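Local coordinates for protein 433aa long hypothetical phosphoribosylglycinamide formyl transferase (Pyrococcus horikoshii, PDB 2DWC) that belongs to the PurT-like members of the ATP-grasp family and holds adenosine-5'-diphosphate in its nucleotide pocket, at residues Lys6-Leu11 / Leu322-Pro327; Tyr139-Thr144 / Lys198-Glu203; Gly240-Ser245 / Ala343-Ile348. All coordinates share one frame; numbering follows the deposited sequence.

Contact 1: Lys6-Leu11 / Leu322-Pro327; sequences KLRDEL and LGLPIP
R8 grips the backbone at the end of helix 313-322 twice. Its main-chain N gives a nearly straight bond to G323 O (2.9 Å, 168° at the hydrogen), the donor standing well above that carbonyl plane, and its NE reaches L322 O at 2.8 Å. This second bond is more bent, 137°, yet the oxygen lies almost exactly in the guanidinium plane and NE lies in the plane of the carbonyl. The chain reaches it because CG and CD run on extended and the bend comes at chi3 (-73°), which turns NE back toward L322. NH1 then takes E10 O of its own segment at 2.9 Å, so two carbonyls, one from each segment, fix the rotation of the flat group.

G323 closes the helix with a Schellman motif. Its positive phi suits glycine, and its bare CA sits 3.9 Å from K6 O. Beside it L324 crosses the R8 stem, CD2 lying 3.8 Å from R8 CG and close to R8 O, a buried oxygen for which the model offers no partner. L11 CD1 meets L324 CD1 more loosely, at 4.3 Å.

K6 is on the solvent side, its side chain leaving the backbone away from 322-327. D9 and E10 face the second subunit: D9 bonds the backbone N of G361 and V363 of that chain, and E10-L11 join an antiparallel ladder with one of its strands.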
loop_
_atom_site.group_PDB
_atom_site.type_symbol
_atom_site.label_atom_id
_atom_site.label_comp_id
_atom_site.label_asym_id
_atom_site.label_seq_id
_atom_site.Cartn_x
_atom_site.Cartn_y
_atom_site.Cartn_z
ATOM N N LYS B 6 -20.518 -0.069 -16.622
ATOM C CA LYS B 6 -21.335 0.962 -16.003
ATOM C C LYS B 6 -20.894 1.186 -14.567
ATOM O O LYS B 6 -20.002 0.505 -14.043
ATOM C CB LYS B 6 -22.790 0.557 -16.015
ATOM C CG LYS B 6 -23.026 -0.769 -15.296
ATOM C CD LYS B 6 -24.421 -1.294 -15.623
ATOM C CE LYS B 6 -24.601 -2.716 -15.124
ATOM N NZ LYS B 6 -24.464 -2.747 -13.645
ATOM N N LEU B 7 -21.521 2.163 -13.930
ATOM C CA LEU B 7 -21.216 2.484 -12.527
ATOM C C LEU B 7 -21.423 1.210 -11.700
ATOM O O LEU B 7 -22.461 0.493 -11.815
ATOM C CB LEU B 7 -22.172 3.622 -12.057
ATOM C CG LEU B 7 -22.125 3.999 -10.563
ATOM C CD1 LEU B 7 -20.877 4.752 -10.212
ATOM C CD2 LEU B 7 -23.339 4.890 -10.250
ATOM N N ARG B 8 -20.422 0.913 -10.860
ATOM C CA ARG B 8 -20.390 -0.285 -10.029
ATOM C C ARG B 8 -20.690 -0.028 -8.561
ATOM O O ARG B 8 -20.079 0.847 -7.944
ATOM C CB ARG B 8 -18.978 -0.918 -10.145
ATOM C CG ARG B 8 -18.798 -2.096 -9.242
ATOM C CD ARG B 8 -17.381 -2.690 -9.471
ATOM N NE ARG B 8 -17.327 -3.408 -10.766
ATOM C CZ ARG B 8 -17.828 -4.633 -10.963
ATOM N NH1 ARG B 8 -18.433 -5.323 -9.962
ATOM N NH2 ARG B 8 -17.748 -5.160 -12.172
ATOM N N ASP B 9 -21.607 -0.808 -8.023
ATOM C CA ASP B 9 -21.995 -0.672 -6.622
ATOM C C ASP B 9 -21.594 -1.902 -5.829
ATOM O O ASP B 9 -21.782 -1.935 -4.619
ATOM C CB ASP B 9 -23.529 -0.551 -6.548
ATOM C CG ASP B 9 -24.040 -0.273 -5.144
ATOM O OD1 ASP B 9 -23.630 0.749 -4.562
ATOM O OD2 ASP B 9 -24.861 -1.074 -4.640
ATOM N N GLU B 10 -21.012 -2.902 -6.491
ATOM C CA GLU B 10 -20.739 -4.150 -5.783
ATOM C C GLU B 10 -19.398 -4.747 -6.169
ATOM O O GLU B 10 -18.910 -4.506 -7.271
ATOM C CB GLU B 10 -21.861 -5.177 -6.150
ATOM C CG GLU B 10 -21.752 -6.583 -5.601
ATOM C CD GLU B 10 -20.963 -7.548 -6.518
ATOM O OE1 GLU B 10 -20.639 -7.186 -7.659
ATOM O OE2 GLU B 10 -20.680 -8.678 -6.078
ATOM N N LEU B 11 -18.819 -5.487 -5.233
ATOM C CA LEU B 11 -17.592 -6.234 -5.492
ATOM C C LEU B 11 -17.709 -7.566 -4.799
ATOM O O LEU B 11 -18.205 -7.661 -3.652
ATOM C CB LEU B 11 -16.347 -5.527 -4.905
ATOM C CG LEU B 11 -15.769 -4.339 -5.691
ATOM C CD1 LEU B 11 -14.650 -3.695 -4.848
ATOM C CD2 LEU B 11 -15.245 -4.779 -7.048
ATOM N N LEU B 322 -12.882 -0.125 -12.844
ATOM C CA LEU B 322 -13.808 -1.103 -12.284
ATOM C C LEU B 322 -15.220 -0.446 -12.268
ATOM O O LEU B 322 -16.203 -1.123 -11.967
ATOM C CB LEU B 322 -13.423 -1.472 -10.838
ATOM C CG LEU B 322 -12.204 -2.411 -10.779
ATOM C CD1 LEU B 322 -11.843 -2.672 -9.307
ATOM C CD2 LEU B 322 -12.549 -3.705 -11.538
ATOM N N GLY B 323 -15.278 0.846 -12.616
ATOM C CA GLY B 323 -16.552 1.594 -12.614
ATOM C C GLY B 323 -16.910 2.140 -11.229
ATOM O O GLY B 323 -18.040 2.554 -11.000
ATOM N N LEU B 324 -15.949 2.200 -10.307
ATOM C CA LEU B 324 -16.229 2.705 -8.955
ATOM C C LEU B 324 -16.085 4.234 -8.957
ATOM O O LEU B 324 -15.410 4.832 -9.808
ATOM C CB LEU B 324 -15.230 2.095 -7.948
ATOM C CG LEU B 324 -15.411 0.576 -7.830
ATOM C CD1 LEU B 324 -14.188 -0.032 -7.060
ATOM C CD2 LEU B 324 -16.688 0.216 -7.105
ATOM N N PRO B 325 -16.687 4.888 -7.958
ATOM C CA PRO B 325 -16.590 6.340 -7.871
ATOM C C PRO B 325 -15.253 6.777 -7.250
ATOM O O PRO B 325 -14.511 5.977 -6.637
ATOM C CB PRO B 325 -17.780 6.716 -6.973
ATOM C CG PRO B 325 -17.960 5.531 -6.117
ATOM C CD PRO B 325 -17.684 4.346 -7.019
ATOM N N ILE B 326 -14.946 8.053 -7.435
ATOM C CA ILE B 326 -13.748 8.651 -6.847
ATOM C C ILE B 326 -14.195 10.023 -6.308
ATOM O O ILE B 326 -14.663 10.889 -7.081
ATOM C CB ILE B 326 -12.661 8.909 -7.899
ATOM C CG1 ILE B 326 -12.147 7.555 -8.455
ATOM C CG2 ILE B 326 -11.539 9.777 -7.265
ATOM C CD1 ILE B 326 -11.219 7.692 -9.727
ATOM N N PRO B 327 -14.097 10.224 -4.992
ATOM C CA PRO B 327 -14.497 11.522 -4.409
ATOM C C PRO B 327 -13.633 12.674 -4.922
ATOM O O PRO B 327 -12.412 12.538 -5.125
ATOM C CB PRO B 327 -14.278 11.319 -2.904
ATOM C CG PRO B 327 -14.300 9.846 -2.722
ATOM C CD PRO B 327 -13.644 9.289 -3.944
#

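Contact 2: Tyr139-Thr144 / Lys198-Glu203. With ADP (adenosine-5'-diphosphate), chain H.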
loop_
_atom_site.group_PDB
_atom_site.type_symbol
_atom_site.label_atom_id
_atom_site.label_comp_id
_atom_site.label_asym_id
_atom_site.label_seq_id
_atom_site.Cartn_x
_atom_site.Cartn_y
_atom_site.Cartn_z
ATOM N N TYR B 139 5.286 22.622 -35.360
ATOM C CA TYR B 139 5.900 21.423 -35.894
ATOM C C TYR B 139 5.599 21.203 -37.379
ATOM O O TYR B 139 4.729 21.864 -37.959
ATOM C CB TYR B 139 5.373 20.209 -35.122
ATOM C CG TYR B 139 3.893 20.007 -35.368
ATOM C CD1 TYR B 139 2.936 20.761 -34.677
ATOM C CD2 TYR B 139 3.436 19.124 -36.365
ATOM C CE1 TYR B 139 1.587 20.648 -34.974
ATOM C CE2 TYR B 139 2.070 19.008 -36.669
ATOM C CZ TYR B 139 1.156 19.773 -35.974
ATOM O OH TYR B 139 -0.179 19.679 -36.279
ATOM N N MET B 140 6.294 20.223 -37.943
ATOM C CA MET B 140 6.157 19.783 -39.333
ATOM C C MET B 140 6.617 18.335 -39.389
ATOM O O MET B 140 7.404 17.905 -38.557
ATOM C CB MET B 140 7.071 20.587 -40.252
ATOM C CG MET B 140 6.676 22.011 -40.430
ATOM S SD MET B 140 7.842 22.812 -41.570
ATOM C CE MET B 140 7.788 21.691 -42.930
ATOM N N TYR B 141 6.159 17.586 -40.384
ATOM C CA TYR B 141 6.604 16.206 -40.519
ATOM C C TYR B 141 7.513 16.101 -41.738
ATOM O O TYR B 141 7.427 16.921 -42.656
ATOM C CB TYR B 141 5.423 15.256 -40.722
ATOM C CG TYR B 141 4.379 15.320 -39.630
ATOM C CD1 TYR B 141 3.153 15.963 -39.846
ATOM C CD2 TYR B 141 4.626 14.780 -38.382
ATOM C CE1 TYR B 141 2.203 16.061 -38.842
ATOM C CE2 TYR B 141 3.676 14.873 -37.352
ATOM C CZ TYR B 141 2.475 15.508 -37.587
ATOM O OH TYR B 141 1.528 15.609 -36.602
ATOM N N ALA B 142 8.373 15.090 -41.755
ATOM C CA ALA B 142 9.275 14.862 -42.880
ATOM C C ALA B 142 9.280 13.368 -43.145
ATOM O O ALA B 142 9.315 12.584 -42.212
ATOM C CB ALA B 142 10.672 15.325 -42.552
ATOM N N THR B 143 9.231 12.984 -44.416
ATOM C CA THR B 143 9.237 11.588 -44.805
ATOM C C THR B 143 10.503 11.283 -45.603
ATOM O O THR B 143 10.814 10.129 -45.893
ATOM C CB THR B 143 8.011 11.254 -45.673
ATOM O OG1 THR B 143 6.826 11.348 -44.874
ATOM C CG2 THR B 143 8.121 9.852 -46.244
ATOM N N THR B 144 11.234 12.326 -45.973
ATOM C CA THR B 144 12.482 12.137 -46.711
ATOM C C THR B 144 13.526 13.078 -46.142
ATOM O O THR B 144 13.194 14.018 -45.417
ATOM C CB THR B 144 12.324 12.454 -48.207
ATOM O OG1 THR B 144 11.962 13.835 -48.364
ATOM C CG2 THR B 144 11.250 11.572 -48.829
ATOM N N LYS B 198 9.266 8.228 -40.948
ATOM C CA LYS B 198 8.489 9.445 -40.712
ATOM C C LYS B 198 9.056 10.168 -39.478
ATOM O O LYS B 198 9.371 9.540 -38.466
ATOM C CB LYS B 198 7.022 9.076 -40.485
ATOM C CG LYS B 198 6.088 10.262 -40.384
ATOM C CD LYS B 198 5.321 10.477 -41.675
ATOM C CE LYS B 198 4.543 11.780 -41.618
ATOM N NZ LYS B 198 3.534 11.923 -42.706
ATOM N N ILE B 199 9.196 11.488 -39.559
ATOM C CA ILE B 199 9.758 12.246 -38.449
ATOM C C ILE B 199 8.933 13.493 -38.169
ATOM O O ILE B 199 8.333 14.062 -39.094
ATOM C CB ILE B 199 11.214 12.694 -38.776
ATOM C CG1 ILE B 199 12.145 11.476 -38.824
ATOM C CG2 ILE B 199 11.693 13.712 -37.758
ATOM C CD1 ILE B 199 13.584 11.805 -39.222
ATOM N N ILE B 200 8.855 13.897 -36.895
ATOM C CA ILE B 200 8.154 15.130 -36.572
ATOM C C ILE B 200 9.261 16.070 -36.117
ATOM O O ILE B 200 10.153 15.685 -35.354
ATOM C CB ILE B 200 7.059 14.971 -35.450
ATOM C CG1 ILE B 200 6.430 16.336 -35.162
ATOM C CG2 ILE B 200 7.662 14.370 -34.184
ATOM C CD1 ILE B 200 5.277 16.328 -34.163
ATOM N N VAL B 201 9.233 17.287 -36.648
ATOM C CA VAL B 201 10.223 18.298 -36.319
ATOM C C VAL B 201 9.511 19.380 -35.530
ATOM O O VAL B 201 8.540 19.965 -36.021
ATOM C CB VAL B 201 10.825 18.941 -37.610
ATOM C CG1 VAL B 201 11.852 19.999 -37.219
ATOM C CG2 VAL B 201 11.483 17.862 -38.470
ATOM N N GLU B 202 9.992 19.664 -34.319
ATOM C CA GLU B 202 9.336 20.659 -33.475
ATOM C C GLU B 202 10.222 21.815 -33.051
ATOM O O GLU B 202 11.418 21.634 -32.830
ATOM C CB GLU B 202 8.837 20.008 -32.166
ATOM C CG GLU B 202 7.962 18.784 -32.344
ATOM C CD GLU B 202 7.535 18.185 -30.991
ATOM O OE1 GLU B 202 7.068 17.034 -30.968
ATOM O OE2 GLU B 202 7.669 18.879 -29.960
ATOM N N GLU B 203 9.609 22.982 -32.855
ATOM C CA GLU B 203 10.375 24.119 -32.353
ATOM C C GLU B 203 10.781 23.843 -30.896
ATOM O O GLU B 203 10.083 23.122 -30.164
ATOM C CB GLU B 203 9.547 25.400 -32.396
ATOM C CG GLU B 203 8.242 25.288 -31.686
ATOM C CD GLU B 203 7.712 26.623 -31.219
ATOM O OE1 GLU B 203 6.497 26.709 -31.000
ATOM O OE2 GLU B 203 8.500 27.582 -31.059
HETATM P PB ADP H . 9.439 10.701 -25.196
HETATM O O1B ADP H . 8.299 9.930 -24.652
HETATM O O2B ADP H . 10.733 11.066 -24.306
HETATM O O3B ADP H . 9.730 10.790 -26.776
HETATM P PA ADP H . 9.409 13.397 -25.970
HETATM O O1A ADP H . 10.381 12.946 -26.991
HETATM O O2A ADP H . 8.140 14.114 -26.650
HETATM O O3A ADP H . 8.813 12.181 -25.099
HETATM O "O5'" ADP H . 10.060 14.445 -24.940
HETATM C "C5'" ADP H . 11.203 14.081 -24.164
HETATM C "C4'" ADP H . 11.823 15.348 -23.577
HETATM O "O4'" ADP H . 12.519 16.123 -24.566
HETATM C "C3'" ADP H . 10.709 16.266 -23.075
HETATM O "O3'" ADP H . 10.286 15.823 -21.782
HETATM C "C2'" ADP H . 11.535 17.543 -22.944
HETATM O "O2'" ADP H . 12.459 17.401 -21.862
HETATM C "C1'" ADP H . 12.291 17.514 -24.274
HETATM N N9 ADP H . 11.463 18.067 -25.370
HETATM C C8 ADP H . 10.709 17.375 -26.218
HETATM N N7 ADP H . 10.128 18.211 -27.081
HETATM C C5 ADP H . 10.521 19.440 -26.781
HETATM C C6 ADP H . 10.249 20.703 -27.305
HETATM N N6 ADP H . 9.471 20.835 -28.373
HETATM N N1 ADP H . 10.814 21.775 -26.731
HETATM C C2 ADP H . 11.620 21.653 -25.692
HETATM N N3 ADP H . 11.902 20.469 -25.172
HETATM C C4 ADP H . 11.373 19.356 -25.688
#
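K198 crosses Y141 and T143 at the start of the pairing: its CE rests 3.7 Å from Y141 CB, while CD passes T143 OG1. CG lies anti to the backbone N and the chain bends at chi2 (102°), which carries CD to T143 OG1. At I199 the ladder begins, its N and O both bonded to A142; the carbonyl O also lies at the edge of the Y141 ring, in its plane.

I200 stands in a non-hydrogen-bonded pair with Y141, the two side chains side by side and pointing the same way, with CG1 3.8 Å from Y141 CE2. Its CD1 goes on to Y139 CB at 4.0 Å, so one isoleucine bridges two tyrosines whose hydroxyls both bond E126 in helix 121-132. These strands form one edge of the four-stranded antiparallel sheet of the ATP-grasp domain, with 139-142 outermost.

V201 N makes the shortest of the four ladder bonds, 2.7 Å to M140 O and nearly straight at 173°; its side chain lies on the M140 face, toward helix 145-155. E202 follows on the tyrosine face, CG 4.1 Å from Y139 CB. Extended beyond CG, it brings OE2 to ADP N6 at 3.1 Å, while S137 also bonds OE2 and K162 forms a salt bridge with OE1. E203 supplies its carbonyl O to the same N6 at 3.0 Å.

Contact 3: Gly240-Ser245 / Ala343-Ile348; sequences GDYHAS and AATHVI
T345 OG1 sits between two hydroxyls, 3.0 Å from Y242 OH and 2.9 Å from S245 OG. Either partner could be the donor in the tyrosine bond. Chi1 (70°) sets OG1 between the backbone N and the carbonyl carbon; from there it meets the Y242 ring at its edge, in plane. S245 OG also bonds T299 O.

The backbone bonds come next. V347 N gives a nearly straight bond to H243 O, and T345 N bonds S245 O, both at 2.9 Å; the return bond from S245 N to T345 O is weak. They pair strands 241-247 and 343-349 antiparallel within the large mixed sheet, joining the ATP-grasp part of the chain to its PurT C-terminal part, with 225-238 beyond the first strand and 386-393 beyond the second.

H243 O does a second job: it lies 3.7 Å above the H346 ring, over its centre. That ring is fixed by its own ND1, which bonds V347 O on a lone pair, and it turns an edge toward the face of H243 in an offset edge-to-face pair, centroids 4.8 Å apart and planes at 73°. H243 ND1 is bonded to Y236 OH on strand 225-238, and H409 makes an edge-to-face pair with the H346 ring.

V347 splits its two methyls between the aromatic neighbours. CG1 lies over the Y242 face, 4.0 Å from the centroid, a CH-pi contact; CG2 meets H243 CD2 at 3.5 Å. Farther along, A244 CB packs against H346 CD2.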
loop_
_atom_site.group_PDB
_atom_site.type_symbol
_atom_site.label_atom_id
_atom_site.label_comp_id
_atom_site.label_asym_id
_atom_site.label_seq_id
_atom_site.Cartn_x
_atom_site.Cartn_y
_atom_site.Cartn_z
ATOM N N GLY B 240 15.412 10.756 -22.121
ATOM C CA GLY B 240 14.252 9.897 -22.247
ATOM C C GLY B 240 13.767 9.179 -21.001
ATOM O O GLY B 240 12.737 8.506 -21.051
ATOM N N ASP B 241 14.485 9.299 -19.886
ATOM C CA ASP B 241 14.052 8.636 -18.662
ATOM C C ASP B 241 13.872 9.635 -17.518
ATOM O O ASP B 241 14.727 10.508 -17.267
ATOM C CB ASP B 241 15.042 7.531 -18.266
ATOM C CG ASP B 241 14.536 6.668 -17.099
ATOM O OD1 ASP B 241 14.611 7.121 -15.924
ATOM O OD2 ASP B 241 14.059 5.531 -17.361
ATOM N N TYR B 242 12.736 9.539 -16.837
ATOM C CA TYR B 242 12.498 10.459 -15.746
ATOM C C TYR B 242 13.445 10.029 -14.620
ATOM O O TYR B 242 13.830 8.851 -14.491
ATOM C CB TYR B 242 11.000 10.469 -15.359
ATOM C CG TYR B 242 10.668 9.878 -14.009
ATOM C CD1 TYR B 242 10.622 10.675 -12.857
ATOM C CD2 TYR B 242 10.442 8.513 -13.877
ATOM C CE1 TYR B 242 10.357 10.110 -11.611
ATOM C CE2 TYR B 242 10.194 7.946 -12.638
ATOM C CZ TYR B 242 10.150 8.749 -11.511
ATOM O OH TYR B 242 9.931 8.177 -10.287
ATOM N N HIS B 243 13.878 11.013 -13.854
ATOM C CA HIS B 243 14.826 10.786 -12.782
ATOM C C HIS B 243 14.205 11.158 -11.446
ATOM O O HIS B 243 14.515 10.549 -10.432
ATOM C CB HIS B 243 16.081 11.650 -13.021
ATOM C CG HIS B 243 17.368 10.917 -12.785
ATOM N ND1 HIS B 243 18.363 11.394 -11.954
ATOM C CD2 HIS B 243 17.800 9.709 -13.230
ATOM C CE1 HIS B 243 19.346 10.511 -11.891
ATOM N NE2 HIS B 243 19.028 9.479 -12.656
ATOM N N ALA B 244 13.355 12.184 -11.447
ATOM C CA ALA B 244 12.711 12.667 -10.217
ATOM C C ALA B 244 11.380 13.318 -10.559
ATOM O O ALA B 244 11.242 13.859 -11.658
ATOM C CB ALA B 244 13.613 13.724 -9.517
ATOM N N SER B 245 10.413 13.268 -9.645
ATOM C CA SER B 245 9.121 13.930 -9.860
ATOM C C SER B 245 8.636 14.431 -8.522
ATOM O O SER B 245 9.141 14.015 -7.460
ATOM C CB SER B 245 8.079 12.975 -10.468
ATOM O OG SER B 245 7.838 11.899 -9.558
ATOM N N ALA B 343 5.200 15.919 -1.911
ATOM C CA ALA B 343 6.146 14.786 -1.875
ATOM C C ALA B 343 6.949 14.731 -3.143
ATOM O O ALA B 343 6.713 15.483 -4.079
ATOM C CB ALA B 343 5.366 13.429 -1.647
ATOM N N ALA B 344 7.929 13.848 -3.173
ATOM C CA ALA B 344 8.777 13.719 -4.343
ATOM C C ALA B 344 9.333 12.319 -4.411
ATOM O O ALA B 344 9.343 11.596 -3.408
ATOM C CB ALA B 344 9.973 14.704 -4.227
ATOM N N THR B 345 9.835 11.962 -5.588
ATOM C CA THR B 345 10.480 10.663 -5.798
ATOM C C THR B 345 11.808 10.886 -6.495
ATOM O O THR B 345 12.042 11.938 -7.098
ATOM C CB THR B 345 9.686 9.727 -6.735
ATOM O OG1 THR B 345 9.744 10.244 -8.078
ATOM C CG2 THR B 345 8.248 9.581 -6.283
ATOM N N HIS B 346 12.706 9.916 -6.370
ATOM C CA HIS B 346 13.940 9.927 -7.126
ATOM C C HIS B 346 14.194 8.452 -7.475
ATOM O O HIS B 346 14.079 7.570 -6.612
ATOM C CB HIS B 346 15.109 10.504 -6.323
ATOM C CG HIS B 346 16.297 10.808 -7.182
ATOM N ND1 HIS B 346 17.088 9.818 -7.734
ATOM C CD2 HIS B 346 16.766 11.986 -7.674
ATOM C CE1 HIS B 346 17.988 10.370 -8.532
ATOM N NE2 HIS B 346 17.812 11.681 -8.516
ATOM N N VAL B 347 14.486 8.176 -8.741
ATOM C CA VAL B 347 14.724 6.791 -9.148
ATOM C C VAL B 347 15.990 6.184 -8.579
ATOM O O VAL B 347 16.912 6.891 -8.157
ATOM C CB VAL B 347 14.780 6.680 -10.707
ATOM C CG1 VAL B 347 13.500 7.273 -11.297
ATOM C CG2 VAL B 347 16.022 7.416 -11.257
ATOM N N ILE B 348 15.987 4.847 -8.521
ATOM C CA ILE B 348 17.143 4.056 -8.092
ATOM C C ILE B 348 17.370 3.204 -9.338
ATOM O O ILE B 348 16.588 2.285 -9.644
ATOM C CB ILE B 348 16.809 3.178 -6.873
ATOM C CG1 ILE B 348 16.489 4.089 -5.652
ATOM C CG2 ILE B 348 18.000 2.296 -6.555
ATOM C CD1 ILE B 348 15.914 3.312 -4.452
#

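How the contacts relate
Along the chain contact 2 is nested inside the loop closed by contact 1 and ends before contact 3 begins, whereas contacts 1 and 3 interleave. Contacts 1 and 2 lie on opposite sides of the chain's centre, their own centres 43 Å apart; contact 3 is 32 Å from contact 1 and 29 Å from contact 2, centre to centre, and none touch. Contact 2 belongs to the small antiparallel sheet and contact 3 to the large mixed one. ADP is hydrogen-bonded in contact 2, while the Y242 side chain of contact 3 lies about 8 Å from it. Contact 1 instead ties the N-terminal segment to a helix end beside the second subunit.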